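Local coordinates for protein Lysine/ornithine decarboxylase (Selenomonas ruminantium, PDB 5GJO) that decarboxylates L-lysine to cadaverine and L-ornithine to putrescine with similar efficiency, working as a homodimer with pyridoxal 5'-phosphate as cofactor, at residues Asn95-Ala100 and Pro119-Lys124; Pro316-Gly321 and Leu330-Met335. The protein carries 2 engineered substitutions. One frame throughout, in Å; residues are numbered along the deposited sequence.

Contact 1. Residues Asn95-Ala100 and Pro119-Lys124; sequences NPVKDA and PSEIDK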
ATOM      1  N   ASN A  95      -0.791  20.095   4.729  1.00 15.23           N
ATOM      2  CA  ASN A  95      -0.503  19.083   5.746  1.00 14.90           C
ATOM      3  C   ASN A  95      -0.255  19.854   7.034  1.00 15.87           C
ATOM      4  O   ASN A  95       0.721  20.650   7.094  1.00 15.54           O
ATOM      5  CB  ASN A  95       0.660  18.311   5.350  1.00 16.40           C
ATOM      6  CG  ASN A  95       0.850  17.050   6.174  1.00 17.98           C
ATOM      7  OD1 ASN A  95       0.541  17.018   7.378  1.00 18.26           O
ATOM      8  ND2 ASN A  95       1.291  15.959   5.494  1.00 16.21           N
ATOM      9  N   PRO A  96      -1.124  19.650   8.031  1.00 14.74           N
ATOM     10  CA  PRO A  96      -0.932  20.432   9.253  1.00 15.39           C
ATOM     11  C   PRO A  96       0.380  20.136   9.962  1.00 15.78           C
ATOM     12  O   PRO A  96       0.746  20.986  10.778  1.00 17.39           O
ATOM     13  CB  PRO A  96      -2.135  20.015  10.146  1.00 15.37           C
ATOM     14  CG  PRO A  96      -3.112  19.445   9.207  1.00 16.85           C
ATOM     15  CD  PRO A  96      -2.293  18.784   8.138  1.00 15.63           C
ATOM     16  N   VAL A  97       1.004  18.979   9.772  1.00 14.52           N
ATOM     17  CA  VAL A  97       2.220  18.634  10.443  1.00 16.38           C
ATOM     18  C   VAL A  97       3.265  18.396   9.432  1.00 17.52           C
ATOM     19  O   VAL A  97       3.391  17.316   8.902  1.00 16.50           O
ATOM     20  CB  VAL A  97       2.076  17.470  11.424  1.00 16.89           C
ATOM     21  CG1 VAL A  97       3.421  17.238  12.166  1.00 18.28           C
ATOM     22  CG2 VAL A  97       0.939  17.754  12.394  1.00 18.15           C
ATOM     23  N   LYS A  98       4.120  19.385   9.232  1.00 17.46           N
ATOM     24  CA  LYS A  98       5.093  19.324   8.130  1.00 19.16           C
ATOM     25  C   LYS A  98       6.419  18.705   8.499  1.00 23.23           C
ATOM     26  O   LYS A  98       6.805  18.799   9.653  1.00 22.71           O
ATOM     27  CB  LYS A  98       5.266  20.721   7.609  1.00 19.21           C
ATOM     28  CG  LYS A  98       3.963  21.299   7.084  1.00 18.42           C
ATOM     29  CD  LYS A  98       3.970  22.829   7.125  1.00 18.46           C
ATOM     30  CE  LYS A  98       2.580  23.417   7.191  1.00 19.21           C
ATOM     31  NZ  LYS A  98       1.826  22.867   8.372  1.00 19.77           N
ATOM     32  N   ASP A  99       7.114  18.083   7.562  1.00 26.26           N
ATOM     33  CA  ASP A  99       8.439  17.554   7.845  1.00 28.21           C
ATOM     34  C   ASP A  99       9.517  18.456   7.259  1.00 25.90           C
ATOM     35  O   ASP A  99       9.226  19.432   6.615  1.00 26.84           O
ATOM     36  CB  ASP A  99       8.596  16.089   7.432  1.00 30.88           C
ATOM     37  CG  ASP A  99       8.614  15.901   5.938  1.00 26.56           C
ATOM     38  OD1 ASP A  99       8.553  16.895   5.228  1.00 28.22           O
ATOM     39  OD2 ASP A  99       8.697  14.763   5.479  1.00 27.88           O
ATOM     40  N   ALA A 100      10.766  18.143   7.536  1.00 29.44           N
ATOM     41  CA  ALA A 100      11.855  19.006   7.137  1.00 28.89           C
ATOM     42  C   ALA A 100      11.951  19.175   5.629  1.00 23.15           C
ATOM     43  O   ALA A 100      12.118  20.258   5.137  1.00 24.37           O
ATOM     44  CB  ALA A 100      13.152  18.452   7.673  1.00 34.17           C
ATOM     45  N   PRO A 119       0.122  24.270  18.464  1.00 18.73           N
ATOM     46  CA  PRO A 119       1.179  25.284  18.718  1.00 19.09           C
ATOM     47  C   PRO A 119       2.563  24.812  18.360  1.00 19.68           C
ATOM     48  O   PRO A 119       3.408  25.630  17.994  1.00 20.91           O
ATOM     49  CB  PRO A 119       1.027  25.559  20.227  1.00 20.32           C
ATOM     50  CG  PRO A 119       0.140  24.534  20.785  1.00 22.35           C
ATOM     51  CD  PRO A 119      -0.656  23.897  19.681  1.00 18.76           C
ATOM     52  N   SER A 120       2.808  23.492  18.352  1.00 17.77           N
ATOM     53  CA  SER A 120       4.116  22.979  18.011  1.00 20.29           C
ATOM     54  C   SER A 120       4.531  23.180  16.535  1.00 19.84           C
ATOM     55  O   SER A 120       5.660  22.999  16.169  1.00 19.83           O
ATOM     56  CB  SER A 120       4.211  21.538  18.405  1.00 23.04           C
ATOM     57  OG  SER A 120       3.499  20.614  17.556  1.00 21.27           O
ATOM     58  N   GLU A 121       3.566  23.531  15.696  1.00 17.40           N
ATOM     59  CA  GLU A 121       3.797  23.788  14.270  1.00 16.69           C
ATOM     60  C   GLU A 121       4.302  25.198  13.952  1.00 18.54           C
ATOM     61  O   GLU A 121       4.863  25.449  12.912  1.00 17.94           O
ATOM     62  CB  GLU A 121       2.515  23.541  13.490  1.00 15.85           C
ATOM     63  CG  GLU A 121       2.707  23.386  11.981  1.00 17.46           C
ATOM     64  CD  GLU A 121       3.405  22.103  11.571  1.00 17.33           C
ATOM     65  OE1 GLU A 121       3.699  21.286  12.450  1.00 19.93           O
ATOM     66  OE2 GLU A 121       3.656  21.925  10.374  1.00 17.29           O
ATOM     67  N   ILE A 122       4.059  26.119  14.868  1.00 19.35           N
ATOM     68  CA  ILE A 122       4.242  27.544  14.573  1.00 19.57           C
ATOM     69  C   ILE A 122       5.718  27.839  14.354  1.00 20.03           C
ATOM     70  O   ILE A 122       6.116  28.464  13.330  1.00 20.72           O
ATOM     71  CB  ILE A 122       3.672  28.391  15.706  1.00 17.68           C
ATOM     72  CG1 ILE A 122       2.157  28.290  15.754  1.00 17.74           C
ATOM     73  CG2 ILE A 122       4.121  29.896  15.540  1.00 20.99           C
ATOM     74  CD1 ILE A 122       1.496  28.966  16.952  1.00 18.40           C
ATOM     75  N   ASP A 123       6.569  27.446  15.303  1.00 22.83           N
ATOM     76  CA  ASP A 123       8.005  27.778  15.132  1.00 23.87           C
ATOM     77  C   ASP A 123       8.664  27.170  13.894  1.00 23.79           C
ATOM     78  O   ASP A 123       9.481  27.835  13.244  1.00 23.83           O
ATOM     79  CB  ASP A 123       8.830  27.478  16.374  1.00 27.74           C
ATOM     80  CG  ASP A 123       8.502  28.473  17.542  1.00 35.87           C
ATOM     81  OD1 ASP A 123       7.756  29.478  17.327  1.00 37.45           O
ATOM     82  OD2 ASP A 123       8.960  28.205  18.695  1.00 39.67           O
ATOM     83  N   LYS A 124       8.311  25.939  13.540  1.00 20.74           N
ATOM     84  CA  LYS A 124       8.764  25.275  12.311  1.00 20.16           C
ATOM     85  C   LYS A 124       8.386  26.141  11.099  1.00 19.53           C
ATOM     86  O   LYS A 124       9.241  26.348  10.221  1.00 24.72           O
ATOM     87  CB  LYS A 124       8.089  23.862  12.123  1.00 22.59           C
ATOM     88  CG  LYS A 124       8.503  22.784  13.077  1.00 27.90           C
ATOM     89  CD  LYS A 124       7.476  21.589  13.181  1.00 27.41           C
ATOM     90  CE  LYS A 124       7.206  20.941  11.879  1.00 27.01           C
ATOM     91  NZ  LYS A 124       6.219  19.790  11.984  1.00 24.75           N
TER
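Glu121 meets Lys98 at both ends of that residue. Its OE2 accepts from the backbone N of Lys98 at 2.8 Å, on the syn side and close to the carboxylate plane, and from Lys98 NZ at 2.9 Å on the anti side, a salt bridge. CB, CG and CD of the lysine each lie near this oxygen, and the bend at chi4 (56°) turns NZ to its anti side. A glutamate suits the place: CG anti to the backbone N (chi1 -164°) starts the chain toward the loop, and its length lets one carboxylate serve both lysines. OE1 takes a salt bridge from Lys124 NZ at 3.0 Å on the syn side, NZ well out of the carboxylate plane, and the same ammonium reaches Lys98 O at 2.6 Å, on a lone pair. Further out, Lys98 NZ donates to Asn95 O and to Thr115 O of strand 113-116. Asn95 OD1 accepts from Val97 N in an Asx turn, while Lys124 NZ bonds Ile273 O of the second subunit. Two lysines share one buried carboxylate, which would probably favour its ionised form and compensate for repulsion from Pro96 O, an acceptor 3.1 Å from Glu121 OE2.

Contact 2. Residues Pro316-Gly321 and Leu330-Met335; sequences PSTFGG and LYRDFM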
ATOM      1  N   PRO A 316     -22.975 -16.796  -8.258  1.00 19.90           N
ATOM      2  CA  PRO A 316     -22.079 -16.158  -7.314  1.00 20.25           C
ATOM      3  C   PRO A 316     -20.686 -16.628  -7.487  1.00 18.91           C
ATOM      4  O   PRO A 316     -20.419 -17.885  -7.560  1.00 17.71           O
ATOM      5  CB  PRO A 316     -22.673 -16.547  -5.903  1.00 20.40           C
ATOM      6  CG  PRO A 316     -24.126 -16.709  -6.215  1.00 24.17           C
ATOM      7  CD  PRO A 316     -24.152 -17.389  -7.551  1.00 23.02           C
ATOM      8  N   SER A 317     -19.767 -15.635  -7.558  1.00 16.61           N
ATOM      9  CA  SER A 317     -18.349 -15.872  -7.886  1.00 15.35           C
ATOM     10  C   SER A 317     -17.416 -15.057  -7.003  1.00 14.88           C
ATOM     11  O   SER A 317     -17.777 -14.004  -6.517  1.00 18.00           O
ATOM     12  CB  SER A 317     -18.088 -15.582  -9.337  1.00 15.39           C
ATOM     13  OG  SER A 317     -19.037 -16.236 -10.228  1.00 17.08           O
ATOM     14  N   THR A 318     -16.183 -15.564  -6.823  1.00 13.62           N
ATOM     15  CA  THR A 318     -15.162 -14.858  -6.107  1.00 13.06           C
ATOM     16  C   THR A 318     -14.072 -14.344  -7.065  1.00 12.58           C
ATOM     17  O   THR A 318     -13.729 -15.062  -7.996  1.00 13.84           O
ATOM     18  CB  THR A 318     -14.606 -15.759  -5.036  1.00 13.08           C
ATOM     19  OG1 THR A 318     -15.600 -15.977  -4.001  1.00 14.45           O
ATOM     20  CG2 THR A 318     -13.365 -15.188  -4.336  1.00 15.28           C
ATOM     21  N   PHE A 319     -13.540 -13.143  -6.800  1.00 12.34           N
ATOM     22  CA  PHE A 319     -12.475 -12.553  -7.599  1.00 12.80           C
ATOM     23  C   PHE A 319     -11.337 -12.306  -6.665  1.00 12.88           C
ATOM     24  O   PHE A 319     -11.547 -11.680  -5.593  1.00 14.68           O
ATOM     25  CB  PHE A 319     -12.943 -11.223  -8.220  1.00 12.94           C
ATOM     26  CG  PHE A 319     -13.929 -11.406  -9.340  1.00 11.38           C
ATOM     27  CD1 PHE A 319     -15.256 -11.615  -9.074  1.00 12.53           C
ATOM     28  CD2 PHE A 319     -13.506 -11.396 -10.653  1.00 12.99           C
ATOM     29  CE1 PHE A 319     -16.137 -11.764 -10.123  1.00 13.09           C
ATOM     30  CE2 PHE A 319     -14.395 -11.530 -11.704  1.00 13.48           C
ATOM     31  CZ  PHE A 319     -15.718 -11.797 -11.401  1.00 13.20           C
ATOM     32  N   GLY A 320     -10.138 -12.712  -7.076  1.00 12.54           N
ATOM     33  CA  GLY A 320      -8.925 -12.453  -6.273  1.00 12.62           C
ATOM     34  C   GLY A 320      -7.917 -11.788  -7.180  1.00 12.94           C
ATOM     35  O   GLY A 320      -8.025 -11.835  -8.413  1.00 12.02           O
ATOM     36  N   GLY A 321      -6.937 -11.190  -6.519  1.00 12.04           N
ATOM     37  CA  GLY A 321      -5.836 -10.562  -7.210  1.00 12.72           C
ATOM     38  C   GLY A 321      -4.698 -11.538  -7.465  1.00 13.26           C
ATOM     39  O   GLY A 321      -4.774 -12.712  -7.152  1.00 12.68           O
ATOM     40  N   LEU A 330     -10.907  -9.881  -3.613  1.00 12.13           N
ATOM     41  CA  LEU A 330     -11.466  -8.575  -3.934  1.00 11.97           C
ATOM     42  C   LEU A 330     -13.016  -8.590  -3.769  1.00 14.49           C
ATOM     43  O   LEU A 330     -13.598  -7.609  -3.268  1.00 14.79           O
ATOM     44  CB  LEU A 330     -11.140  -8.299  -5.373  1.00 11.58           C
ATOM     45  CG  LEU A 330      -9.653  -8.417  -5.722  1.00 12.42           C
ATOM     46  CD1 LEU A 330      -9.395  -8.168  -7.182  1.00 13.15           C
ATOM     47  CD2 LEU A 330      -8.870  -7.470  -4.837  1.00 12.82           C
ATOM     48  N   TYR A 331     -13.653  -9.620  -4.299  1.00 14.04           N
ATOM     49  CA  TYR A 331     -15.133  -9.771  -4.232  1.00 14.71           C
ATOM     50  C   TYR A 331     -15.450 -11.225  -3.940  1.00 14.93           C
ATOM     51  O   TYR A 331     -14.794 -12.117  -4.479  1.00 13.94           O
ATOM     52  CB  TYR A 331     -15.788  -9.377  -5.519  1.00 14.51           C
ATOM     53  CG  TYR A 331     -15.548  -8.009  -6.026  1.00 14.42           C
ATOM     54  CD1 TYR A 331     -14.396  -7.731  -6.800  1.00 14.14           C
ATOM     55  CD2 TYR A 331     -16.418  -6.969  -5.766  1.00 17.50           C
ATOM     56  CE1 TYR A 331     -14.156  -6.471  -7.330  1.00 14.41           C
ATOM     57  CE2 TYR A 331     -16.169  -5.680  -6.283  1.00 15.90           C
ATOM     58  CZ  TYR A 331     -14.994  -5.445  -7.018  1.00 15.53           C
ATOM     59  OH  TYR A 331     -14.684  -4.234  -7.553  1.00 15.37           O
ATOM     60  N   ARG A 332     -16.520 -11.426  -3.137  1.00 15.96           N
ATOM     61  CA  ARG A 332     -17.083 -12.766  -2.854  1.00 17.32           C
ATOM     62  C   ARG A 332     -18.591 -12.740  -3.134  1.00 18.03           C
ATOM     63  O   ARG A 332     -19.248 -11.676  -3.033  1.00 18.91           O
ATOM     64  CB  ARG A 332     -16.832 -13.121  -1.386  1.00 19.50           C
ATOM     65  CG  ARG A 332     -15.365 -13.305  -1.053  1.00 23.25           C
ATOM     66  CD  ARG A 332     -15.225 -13.622   0.433  1.00 24.37           C
ATOM     67  NE  ARG A 332     -13.839 -14.050   0.806  1.00 27.50           N
ATOM     68  CZ  ARG A 332     -12.944 -13.208   1.323  1.00 27.73           C
ATOM     69  NH1 ARG A 332     -13.220 -11.888   1.495  1.00 29.33           N
ATOM     70  NH2 ARG A 332     -11.736 -13.635   1.647  1.00 26.80           N
ATOM     71  N   ASP A 333     -19.106 -13.855  -3.618  1.00 18.29           N
ATOM     72  CA  ASP A 333     -20.574 -13.993  -3.902  1.00 19.73           C
ATOM     73  C   ASP A 333     -21.051 -12.946  -4.857  1.00 20.03           C
ATOM     74  O   ASP A 333     -22.130 -12.425  -4.757  1.00 21.19           O
ATOM     75  CB  ASP A 333     -21.354 -14.031  -2.608  1.00 22.57           C
ATOM     76  CG  ASP A 333     -20.823 -15.067  -1.659  1.00 26.16           C
ATOM     77  OD1 ASP A 333     -20.858 -16.239  -1.958  1.00 28.45           O
ATOM     78  OD2 ASP A 333     -20.336 -14.729  -0.589  1.00 33.95           O
ATOM     79  N   PHE A 334     -20.221 -12.656  -5.856  1.00 17.86           N
ATOM     80  CA  PHE A 334     -20.494 -11.613  -6.843  1.00 16.59           C
ATOM     81  C   PHE A 334     -21.143 -12.281  -8.035  1.00 16.87           C
ATOM     82  O   PHE A 334     -20.596 -13.224  -8.582  1.00 15.33           O
ATOM     83  CB  PHE A 334     -19.148 -10.917  -7.246  1.00 16.95           C
ATOM     84  CG  PHE A 334     -19.323  -9.802  -8.243  1.00 15.42           C
ATOM     85  CD1 PHE A 334     -19.493 -10.085  -9.596  1.00 16.77           C
ATOM     86  CD2 PHE A 334     -19.477  -8.497  -7.776  1.00 18.07           C
ATOM     87  CE1 PHE A 334     -19.709  -9.054 -10.522  1.00 18.24           C
ATOM     88  CE2 PHE A 334     -19.664  -7.438  -8.704  1.00 18.83           C
ATOM     89  CZ  PHE A 334     -19.788  -7.742 -10.044  1.00 18.53           C
ATOM     90  N   MET A 335     -22.338 -11.838  -8.447  1.00 18.72           N
ATOM     91  CA  MET A 335     -23.012 -12.473  -9.580  1.00 18.97           C
ATOM     92  C   MET A 335     -22.297 -12.153 -10.914  1.00 18.47           C
ATOM     93  O   MET A 335     -22.260 -10.983 -11.326  1.00 19.29           O
ATOM     94  CB  MET A 335     -24.489 -12.036  -9.694  1.00 19.97           C
ATOM     95  CG  MET A 335     -25.344 -12.568  -8.604  1.00 24.58           C
ATOM     96  SD  MET A 335     -25.578 -14.371  -8.826  1.00 31.00           S
ATOM     97  CE  MET A 335     -26.511 -14.432 -10.287  1.00 32.18           C
TER
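Ser317 and Phe334 form an antiparallel hydrogen-bonded pair, as do Phe319 and Tyr331, but the register slips by one residue between them. At one end Leu330 and Tyr331 face Phe319, a classic bulge in which Phe319 O accepts from Leu330 N at 2.8 Å and Tyr331 N at 3.2 Å. Farther along, Asp333 and Phe334 face Ser317 in a G1 bulge, Asp333 having a positive phi (57°). Phe334 N reaches Ser317 O on a lone pair at 2.9 Å, whereas Ser317 N lies above the carbonyl plane of Phe334 O.

Phe319, Tyr331 and Phe334 share one face of the sheet and pack on Leu306 of strand 306-307. The Phe319 edge points at the Phe334 face in an offset edge-to-face pair, planes at 88°, with Phe319 CE1 3.8 Å from Phe334 CD1. Phe319 CB sits at the rim of the Tyr331 ring, whose hydroxyl bonds Tyr304 O. Leu330 extends CD1 to 3.9 Å from Gly320 C and packs on Gly321, where a CB would come close to CD1. An alanine here keeps CB but lacks CG and both methyls, and would probably leave a gap beside Gly320 and Gly321. On the other face, Pro316 and Met335, an antiparallel non-hydrogen-bonded pair, lie side by side, Met335 SD 3.6 Å from Pro316 CD. The pairing is a doubly bulged beta hairpin of the mixed sheet, apart from the parallel-stranded cofactor-binding barrel.

Overall arrangement
From the N terminus, the chain first lends strand 23-26 to the mixed sheet, then enters the cofactor-binding barrel, where contact 1 closes a short loop through helix 100-109 and strand 113-116, joining the segment after strand 91-93 to the start of helix 122-128. The rest of the barrel follows before the chain builds much of the mixed sheet, where contact 2 closes the shorter hairpin loop containing Cys324, probably the proton donor shared with the dimeric partner. The two loops are in series, neither nesting nor crossing. The contact centres are about 44 Å apart on opposite sides of the chain's centre, yet both reach the second subunit: 119-124 through Ile273 of that chain, 316-321 through its Lys152.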